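Local coordinates for protein proline iminopeptidase (Streptomyces halstedii, PDB 3WMR) that acts as an alpha/beta-hydrolase-fold amidohydrolase on polyketide substrates and probably releases N-terminal proline from peptides, at residues A[31-35]-A[86-90]; A[165-170]-A[197-202]; A[257-261]-A[306-310]. All blocks are in the same frame, centred on the assembly; numbering follows the deposited sequence.

Contact 1. Residues A[31-35]-A[86-90]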
loop_
_atom_site.group_PDB
_atom_site.type_symbol
_atom_site.label_atom_id
_atom_site.label_comp_id
_atom_site.label_asym_id
_atom_site.label_seq_id
_atom_site.Cartn_x
_atom_site.Cartn_y
_atom_site.Cartn_z
ATOM N N GLN A 31 -13.010 20.447 -2.972
ATOM C CA GLN A 31 -12.944 20.945 -4.338
ATOM C C GLN A 31 -12.718 19.844 -5.395
ATOM O O GLN A 31 -12.934 20.080 -6.582
ATOM C CB GLN A 31 -11.811 21.975 -4.397
ATOM C CG GLN A 31 -11.578 22.658 -5.732
ATOM C CD GLN A 31 -10.329 23.515 -5.710
ATOM O OE1 GLN A 31 -9.836 23.877 -4.640
ATOM N NE2 GLN A 31 -9.803 23.836 -6.889
ATOM N N TYR A 32 -12.289 18.653 -4.972
ATOM C CA TYR A 32 -11.871 17.596 -5.913
ATOM C C TYR A 32 -12.758 16.363 -5.800
ATOM O O TYR A 32 -13.698 16.354 -5.011
ATOM C CB TYR A 32 -10.400 17.222 -5.667
ATOM C CG TYR A 32 -9.493 18.419 -5.459
ATOM C CD1 TYR A 32 -9.124 19.233 -6.530
ATOM C CD2 TYR A 32 -9.009 18.738 -4.193
ATOM C CE1 TYR A 32 -8.303 20.329 -6.346
ATOM C CE2 TYR A 32 -8.177 19.831 -4.001
ATOM C CZ TYR A 32 -7.829 20.621 -5.077
ATOM O OH TYR A 32 -7.003 21.715 -4.881
ATOM N N ARG A 33 -12.451 15.335 -6.593
ATOM C CA ARG A 33 -13.202 14.077 -6.613
ATOM C C ARG A 33 -12.309 12.891 -6.215
ATOM O O ARG A 33 -11.145 12.822 -6.625
ATOM C CB ARG A 33 -13.749 13.809 -8.018
ATOM C CG ARG A 33 -14.494 14.970 -8.668
ATOM C CD ARG A 33 -15.803 15.299 -7.970
ATOM N NE ARG A 33 -16.711 14.154 -7.948
ATOM C CZ ARG A 33 -17.915 14.159 -7.387
ATOM N NH1 ARG A 33 -18.386 15.258 -6.809
ATOM N NH2 ARG A 33 -18.655 13.056 -7.404
ATOM N N THR A 34 -12.867 11.957 -5.442
ATOM C CA THR A 34 -12.197 10.693 -5.104
ATOM C C THR A 34 -12.965 9.545 -5.734
ATOM O O THR A 34 -14.155 9.394 -5.475
ATOM C CB THR A 34 -12.162 10.455 -3.579
ATOM O OG1 THR A 34 -11.432 11.505 -2.941
ATOM C CG2 THR A 34 -11.512 9.111 -3.241
ATOM N N TRP A 35 -12.282 8.726 -6.530
ATOM C CA TRP A 35 -12.900 7.591 -7.219
ATOM C C TRP A 35 -12.860 6.323 -6.379
ATOM O O TRP A 35 -11.831 6.001 -5.771
ATOM C CB TRP A 35 -12.191 7.314 -8.544
ATOM C CG TRP A 35 -12.859 6.250 -9.374
ATOM C CD1 TRP A 35 -13.832 6.439 -10.331
ATOM C CD2 TRP A 35 -12.623 4.837 -9.318
ATOM N NE1 TRP A 35 -14.215 5.227 -10.862
ATOM C CE2 TRP A 35 -13.482 4.230 -10.266
ATOM C CE3 TRP A 35 -11.770 4.023 -8.562
ATOM C CZ2 TRP A 35 -13.514 2.845 -10.470
ATOM C CZ3 TRP A 35 -11.799 2.654 -8.766
ATOM C CH2 TRP A 35 -12.675 2.074 -9.714
ATOM N N GLY A 86 -8.668 7.233 -11.072
ATOM C CA GLY A 86 -9.967 7.823 -11.367
ATOM C C GLY A 86 -10.258 9.088 -10.591
ATOM O O GLY A 86 -11.274 9.734 -10.833
ATOM N N SER A 87 -9.387 9.441 -9.647
ATOM C CA SER A 87 -9.567 10.653 -8.846
ATOM C C SER A 87 -9.016 11.867 -9.588
ATOM O O SER A 87 -8.439 11.726 -10.656
ATOM C CB SER A 87 -8.898 10.477 -7.483
ATOM O OG SER A 87 -9.433 9.325 -6.835
ATOM N N THR A 88 -9.207 13.059 -9.025
ATOM C CA THR A 88 -8.721 14.289 -9.650
ATOM C C THR A 88 -7.189 14.262 -9.758
ATOM O O THR A 88 -6.494 13.995 -8.776
ATOM C CB THR A 88 -9.161 15.548 -8.857
ATOM O OG1 THR A 88 -10.564 15.478 -8.571
ATOM C CG2 THR A 88 -8.876 16.834 -9.642
ATOM N N HIS A 89 -6.679 14.519 -10.962
ATOM C CA HIS A 89 -5.245 14.699 -11.189
ATOM C C HIS A 89 -4.898 16.158 -10.986
ATOM O O HIS A 89 -5.637 17.033 -11.417
ATOM C CB HIS A 89 -4.864 14.258 -12.596
ATOM C CG HIS A 89 -5.044 12.794 -12.818
ATOM N ND1 HIS A 89 -3.994 11.948 -13.091
ATOM C CD2 HIS A 89 -6.150 12.016 -12.767
ATOM C CE1 HIS A 89 -4.446 10.714 -13.212
ATOM N NE2 HIS A 89 -5.753 10.729 -13.023
ATOM N N LEU A 90 -3.790 16.412 -10.299
ATOM C CA LEU A 90 -3.323 17.767 -10.050
ATOM C C LEU A 90 -1.835 17.859 -10.400
ATOM O O LEU A 90 -0.998 18.052 -9.516
ATOM C CB LEU A 90 -3.552 18.157 -8.587
ATOM C CG LEU A 90 -4.980 18.073 -8.037
ATOM C CD1 LEU A 90 -5.434 16.636 -7.837
ATOM C CD2 LEU A 90 -5.082 18.826 -6.715
#
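Residues 86-90, an irregular piece of the loop that follows strand 76-80, run roughly antiparallel to the start of strand 32-39, their directions 152° apart. Arg33 faces Thr88 (CA to CA 5.4 Å) and Thr34 faces Ser87 (CA to CA 4.6 Å). Three hydrogen bonds hold the pair, and just one joins main chain to main chain: Thr88 N donates to Arg33 O at 3.1 Å. In the other two a side-chain hydroxyl does the work of a carbonyl. Arg33 N donates to Thr88 OG1 at 2.7 Å, nearly straight at 166°, and Trp35 N donates to Ser87 OG at 2.9 Å. Ser87 OG is also bonded to Asp80 O, which ties the loop back to the strand it came from. The guanidinium of Arg33 leads away to Thr26, on strand 23-29.

Van der Waals contacts flank these bonds. Leu90 CD2 sits over one face of the Tyr32 ring, 3.9 Å from its centroid, in a CH-pi contact, while Tyr32 CB lies 3.4 Å from Thr88 OG1. At the other end Trp35 CB packs on the main chain of Gly86, 3.3 Å from its C atom. The fit is tight: an ideal CB on Gly86 would fall 2.5 Å from Trp35 CG and clash.

Strand 32-39 is flanked in the sheet by strands 23-29 and 76-80. The loop thus extends the line of strand 76-80 with irregular pairing, at the antiparallel, N-terminal side of an alpha/beta-hydrolase sheet.

Contact 2. Residues A[165-170]-A[197-202]; sequences LRALLP and AFYDRH
At the apolar centre, Leu165 points from helix 155-166 into a niche between Phe198 and His202 on helix 189-202. Its CB is 3.8 Å from Phe198 CE2, and its CD1 stands over the face of the His202 imidazole, 4.1 Å from the ring centroid and 6° off the normal, a CH-pi contact. Leu165 is mt; Phe198 has chi1 t, which swings its ring toward 165-170. Leu169, also mt, fills the neighbouring space: CD1 lies 4.4 Å from Phe198 CB, at the ring edge, and CD2 is 4.4 Å from Ala197 CB. The closest CA pair is Leu169 with Phe198, 7.4 Å apart.

The backbone of 197-202 is helical throughout. Residues 166-169 form a type I turn, with Leu169 N bonded to Arg166 O at 3.0 Å; Leu169 is then extended (phi/psi -75/163) and Pro170 takes the N-cap position of helix 171-183. These helices, inserted between core strands 143-149 and 258-263, belong to the cap typical of S33 peptidases. His202 lies near the predicted active-site residues Asp266 and His293.

Farther out, Arg166 CG is 4.3 Å from Phe198 CD2, and the Arg166 guanidinium forms a salt bridge with Glu181. At the polar edge Arg201, with chi1 m and the rest of its chain trans, stretches across the turn. Leu169 CD2 lies over one face of its guanidinium, and Arg201 NH1 donates to Leu168 O at 3.0 Å, 160° at the hydrogen.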
loop_
_atom_site.group_PDB
_atom_site.type_symbol
_atom_site.label_atom_id
_atom_site.label_comp_id
_atom_site.label_asym_id
_atom_site.label_seq_id
_atom_site.Cartn_x
_atom_site.Cartn_y
_atom_site.Cartn_z
ATOM N N LEU A 165 19.625 -5.211 0.917
ATOM C CA LEU A 165 19.142 -6.057 -0.194
ATOM C C LEU A 165 19.898 -5.793 -1.485
ATOM O O LEU A 165 20.189 -6.726 -2.255
ATOM C CB LEU A 165 17.649 -5.813 -0.430
ATOM C CG LEU A 165 16.723 -6.173 0.735
ATOM C CD1 LEU A 165 15.293 -5.841 0.334
ATOM C CD2 LEU A 165 16.871 -7.637 1.125
ATOM N N ARG A 166 20.222 -4.519 -1.716
ATOM C CA ARG A 166 20.932 -4.105 -2.919
ATOM C C ARG A 166 22.353 -4.666 -2.942
ATOM O O ARG A 166 22.831 -5.063 -3.998
ATOM C CB ARG A 166 20.950 -2.579 -3.064
ATOM C CG ARG A 166 19.633 -1.966 -3.538
ATOM C CD ARG A 166 19.616 -0.445 -3.297
ATOM N NE ARG A 166 20.710 0.224 -4.017
ATOM C CZ ARG A 166 20.590 1.291 -4.805
ATOM N NH1 ARG A 166 19.424 1.889 -4.970
ATOM N NH2 ARG A 166 21.664 1.787 -5.416
ATOM N N ALA A 167 23.003 -4.713 -1.777
ATOM C CA ALA A 167 24.310 -5.377 -1.622
ATOM C C ALA A 167 24.302 -6.885 -1.947
ATOM O O ALA A 167 25.365 -7.478 -2.103
ATOM C CB ALA A 167 24.847 -5.162 -0.204
ATOM N N LEU A 168 23.125 -7.509 -1.998
ATOM C CA LEU A 168 23.000 -8.935 -2.389
ATOM C C LEU A 168 22.729 -9.121 -3.882
ATOM O O LEU A 168 22.671 -10.253 -4.374
ATOM C CB LEU A 168 21.902 -9.622 -1.567
ATOM C CG LEU A 168 22.160 -9.680 -0.059
ATOM C CD1 LEU A 168 20.891 -10.045 0.694
ATOM C CD2 LEU A 168 23.283 -10.664 0.271
ATOM N N LEU A 169 22.561 -8.020 -4.610
ATOM C CA LEU A 169 22.447 -8.084 -6.067
ATOM C C LEU A 169 23.813 -8.344 -6.686
ATOM O O LEU A 169 24.830 -8.127 -6.021
ATOM C CB LEU A 169 21.883 -6.773 -6.612
ATOM C CG LEU A 169 20.441 -6.465 -6.213
ATOM C CD1 LEU A 169 20.077 -5.077 -6.685
ATOM C CD2 LEU A 169 19.473 -7.489 -6.801
ATOM N N PRO A 170 23.848 -8.782 -7.960
ATOM C CA PRO A 170 25.136 -8.926 -8.653
ATOM C C PRO A 170 25.930 -7.608 -8.684
ATOM O O PRO A 170 25.329 -6.528 -8.763
ATOM C CB PRO A 170 24.738 -9.351 -10.072
ATOM C CG PRO A 170 23.385 -9.949 -9.927
ATOM C CD PRO A 170 22.718 -9.195 -8.811
ATOM N N ALA A 197 16.146 -6.554 -11.743
ATOM C CA ALA A 197 16.807 -7.530 -10.906
ATOM C C ALA A 197 16.359 -7.402 -9.431
ATOM O O ALA A 197 16.306 -8.401 -8.726
ATOM C CB ALA A 197 18.322 -7.405 -11.029
ATOM N N PHE A 198 16.032 -6.191 -8.963
ATOM C CA PHE A 198 15.535 -6.016 -7.575
ATOM C C PHE A 198 14.059 -6.387 -7.514
ATOM O O PHE A 198 13.651 -7.141 -6.645
ATOM C CB PHE A 198 15.756 -4.571 -7.062
ATOM C CG PHE A 198 15.292 -4.332 -5.637
ATOM C CD1 PHE A 198 13.950 -4.076 -5.347
ATOM C CD2 PHE A 198 16.210 -4.309 -4.589
ATOM C CE1 PHE A 198 13.539 -3.832 -4.040
ATOM C CE2 PHE A 198 15.802 -4.068 -3.286
ATOM C CZ PHE A 198 14.473 -3.817 -3.015
ATOM N N TYR A 199 13.263 -5.876 -8.450
ATOM C CA TYR A 199 11.815 -6.086 -8.412
ATOM C C TYR A 199 11.499 -7.575 -8.521
ATOM O O TYR A 199 10.654 -8.087 -7.785
ATOM C CB TYR A 199 11.082 -5.293 -9.509
ATOM C CG TYR A 199 10.727 -3.835 -9.159
ATOM C CD1 TYR A 199 11.669 -2.973 -8.618
ATOM C CD2 TYR A 199 9.465 -3.325 -9.433
ATOM C CE1 TYR A 199 11.342 -1.642 -8.303
ATOM C CE2 TYR A 199 9.131 -2.001 -9.155
ATOM C CZ TYR A 199 10.071 -1.168 -8.588
ATOM O OH TYR A 199 9.724 0.130 -8.330
ATOM N N ASP A 200 12.198 -8.268 -9.420
ATOM C CA ASP A 200 11.979 -9.700 -9.624
ATOM C C ASP A 200 12.233 -10.506 -8.352
ATOM O O ASP A 200 11.719 -11.603 -8.229
ATOM C CB ASP A 200 12.863 -10.259 -10.752
ATOM C CG ASP A 200 12.578 -9.629 -12.108
ATOM O OD1 ASP A 200 11.524 -8.993 -12.295
ATOM O OD2 ASP A 200 13.421 -9.780 -13.019
ATOM N N ARG A 201 13.008 -9.981 -7.396
ATOM C CA ARG A 201 13.231 -10.720 -6.149
ATOM C C ARG A 201 12.273 -10.317 -5.045
ATOM O O ARG A 201 11.778 -11.175 -4.287
ATOM C CB ARG A 201 14.647 -10.517 -5.625
ATOM C CG ARG A 201 15.734 -11.095 -6.505
ATOM C CD ARG A 201 17.085 -10.878 -5.848
ATOM N NE ARG A 201 18.203 -11.339 -6.674
ATOM C CZ ARG A 201 19.467 -11.344 -6.273
ATOM N NH1 ARG A 201 19.793 -10.911 -5.059
ATOM N NH2 ARG A 201 20.416 -11.765 -7.093
ATOM N N HIS A 202 12.059 -9.003 -4.924
ATOM C CA HIS A 202 11.446 -8.420 -3.732
ATOM C C HIS A 202 10.148 -7.634 -3.955
ATOM O O HIS A 202 9.503 -7.257 -2.972
ATOM C CB HIS A 202 12.462 -7.514 -3.020
ATOM C CG HIS A 202 13.780 -8.169 -2.764
ATOM N ND1 HIS A 202 14.932 -7.800 -3.426
ATOM C CD2 HIS A 202 14.136 -9.172 -1.929
ATOM C CE1 HIS A 202 15.936 -8.553 -3.018
ATOM N NE2 HIS A 202 15.481 -9.393 -2.110
#

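Contact 3. Residues A[257-261]-A[306-310]; sequences PTMVL and VMIDY
A helix tyrosine reaches across to the main-chain carbonyl of Pro257: Tyr310 OH donates to Pro257 O at 2.7 Å, the single hydrogen bond between the segments. Chi1 of Tyr310 is t (164°), and its ring lies alongside Met259. Met259 CB stands over the ring face, 4.2 Å from the centroid, and SD lies oblique at 5.0 Å from the centroid, a Met-aromatic contact.

Residues 258-261 are extended and 306-310 helical. Their axes pass 10.8 Å apart at 168°, nearly antiparallel. Met259 pairs with Tyr310 (CA to CA 7.7 Å) and Leu261 with Val306 (CA to CA 8.9 Å), one turn of helix against two residues of strand. This is the alpha-on-beta layer of an alpha/beta hydrolase: C-terminal helix 300-312 covers strand 258-263, between strands 143-149 and 283-288, and Tyr310 also touches Val147 and Arg284. Helix 270-279 meets Val260, which points the other way.

Met259 (chi1 and chi2 t, chi3 p) supplies most of the strand's buried surface. Its CE reaches Tyr310 CB at 3.4 Å and Met307 SD at 3.9 Å, and its SD lies 3.9 Å from Val306 CG1. Val306, chi1 t, also places CG1 3.6 Å from Leu261 CD1; Leu261 has chi1 t and an off-well chi2 of 149°.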
loop_
_atom_site.group_PDB
_atom_site.type_symbol
_atom_site.label_atom_id
_atom_site.label_comp_id
_atom_site.label_asym_id
_atom_site.label_seq_id
_atom_site.Cartn_x
_atom_site.Cartn_y
_atom_site.Cartn_z
ATOM N N PRO A 257 -7.322 -4.878 16.987
ATOM C CA PRO A 257 -6.446 -5.960 16.617
ATOM C C PRO A 257 -5.866 -5.712 15.216
ATOM O O PRO A 257 -6.599 -5.432 14.253
ATOM C CB PRO A 257 -7.349 -7.205 16.653
ATOM C CG PRO A 257 -8.711 -6.739 17.006
ATOM C CD PRO A 257 -8.743 -5.253 16.935
ATOM N N THR A 258 -4.549 -5.825 15.143
ATOM C CA THR A 258 -3.781 -5.479 13.975
ATOM C C THR A 258 -3.060 -6.718 13.469
ATOM O O THR A 258 -2.594 -7.547 14.271
ATOM C CB THR A 258 -2.784 -4.351 14.313
ATOM O OG1 THR A 258 -3.515 -3.188 14.739
ATOM C CG2 THR A 258 -1.920 -3.997 13.092
ATOM N N MET A 259 -2.984 -6.871 12.146
ATOM C CA MET A 259 -2.215 -7.981 11.560
ATOM C C MET A 259 -1.107 -7.431 10.658
ATOM O O MET A 259 -1.381 -6.598 9.783
ATOM C CB MET A 259 -3.096 -8.947 10.751
ATOM C CG MET A 259 -2.296 -10.099 10.147
ATOM S SD MET A 259 -3.229 -11.473 9.414
ATOM C CE MET A 259 -4.315 -10.552 8.336
ATOM N N VAL A 260 0.129 -7.892 10.887
ATOM C CA VAL A 260 1.249 -7.606 10.002
ATOM C C VAL A 260 1.403 -8.789 9.059
ATOM O O VAL A 260 1.546 -9.922 9.520
ATOM C CB VAL A 260 2.561 -7.408 10.774
ATOM C CG1 VAL A 260 3.729 -7.204 9.810
ATOM C CG2 VAL A 260 2.436 -6.232 11.740
ATOM N N LEU A 261 1.351 -8.519 7.759
ATOM C CA LEU A 261 1.431 -9.553 6.739
ATOM C C LEU A 261 2.467 -9.110 5.732
ATOM O O LEU A 261 2.308 -8.064 5.101
ATOM C CB LEU A 261 0.077 -9.747 6.053
ATOM C CG LEU A 261 -0.050 -10.941 5.082
ATOM C CD1 LEU A 261 -1.481 -11.453 5.110
ATOM C CD2 LEU A 261 0.354 -10.602 3.654
ATOM N N VAL A 306 -5.469 -16.487 4.780
ATOM C CA VAL A 306 -4.926 -15.754 5.924
ATOM C C VAL A 306 -5.838 -14.584 6.264
ATOM O O VAL A 306 -6.212 -14.407 7.410
ATOM C CB VAL A 306 -3.486 -15.284 5.669
ATOM C CG1 VAL A 306 -3.036 -14.289 6.743
ATOM C CG2 VAL A 306 -2.550 -16.478 5.651
ATOM N N MET A 307 -6.239 -13.836 5.244
ATOM C CA MET A 307 -7.154 -12.725 5.412
ATOM C C MET A 307 -8.491 -13.148 6.008
ATOM O O MET A 307 -8.943 -12.574 6.997
ATOM C CB MET A 307 -7.363 -12.004 4.084
ATOM C CG MET A 307 -6.206 -11.098 3.686
ATOM S SD MET A 307 -5.938 -9.745 4.863
ATOM C CE MET A 307 -7.473 -8.849 4.712
ATOM N N ILE A 308 -9.118 -14.167 5.429
ATOM C CA ILE A 308 -10.411 -14.621 5.938
ATOM C C ILE A 308 -10.329 -15.057 7.404
ATOM O O ILE A 308 -11.219 -14.732 8.202
ATOM C CB ILE A 308 -10.988 -15.768 5.079
ATOM C CG1 ILE A 308 -11.322 -15.258 3.682
ATOM C CG2 ILE A 308 -12.230 -16.365 5.732
ATOM C CD1 ILE A 308 -12.307 -14.113 3.641
ATOM N N ASP A 309 -9.263 -15.783 7.751
ATOM C CA ASP A 309 -9.010 -16.220 9.130
ATOM C C ASP A 309 -8.930 -15.023 10.100
ATOM O O ASP A 309 -9.553 -15.020 11.165
ATOM C CB ASP A 309 -7.720 -17.041 9.169
ATOM C CG ASP A 309 -7.488 -17.710 10.508
ATOM O OD1 ASP A 309 -7.923 -18.874 10.666
ATOM O OD2 ASP A 309 -6.871 -17.075 11.402
ATOM N N TYR A 310 -8.178 -13.998 9.709
ATOM C CA TYR A 310 -8.083 -12.775 10.506
ATOM C C TYR A 310 -9.449 -12.075 10.554
ATOM O O TYR A 310 -9.935 -11.701 11.635
ATOM C CB TYR A 310 -7.017 -11.824 9.924
ATOM C CG TYR A 310 -7.141 -10.418 10.460
ATOM C CD1 TYR A 310 -6.657 -10.096 11.728
ATOM C CD2 TYR A 310 -7.799 -9.432 9.738
ATOM C CE1 TYR A 310 -6.801 -8.822 12.254
ATOM C CE2 TYR A 310 -7.950 -8.158 10.254
ATOM C CZ TYR A 310 -7.450 -7.853 11.517
ATOM O OH TYR A 310 -7.590 -6.571 12.035
#

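The three contacts follow one another along the chain without overlap and do not touch. Contacts 1 and 3 both reach the same eight-stranded sheet, through 31-35 and 257-261, but lie on opposite sides of the chain's centre, their own centres 31 Å apart. Contact 2, in the cap, is 35 Å from contact 1 and 28 Å from contact 3, centre to centre; its nearest atoms come within about 11 Å of contact 3. Both contacts 2 and 3 come near the predicted catalytic acid and proton donor: His202 is about 6 Å from Asp266 and from His293, whereas Leu261 is about 7 and 9 Å from them, side chain to side chain. Contact 1 lies away from these sites.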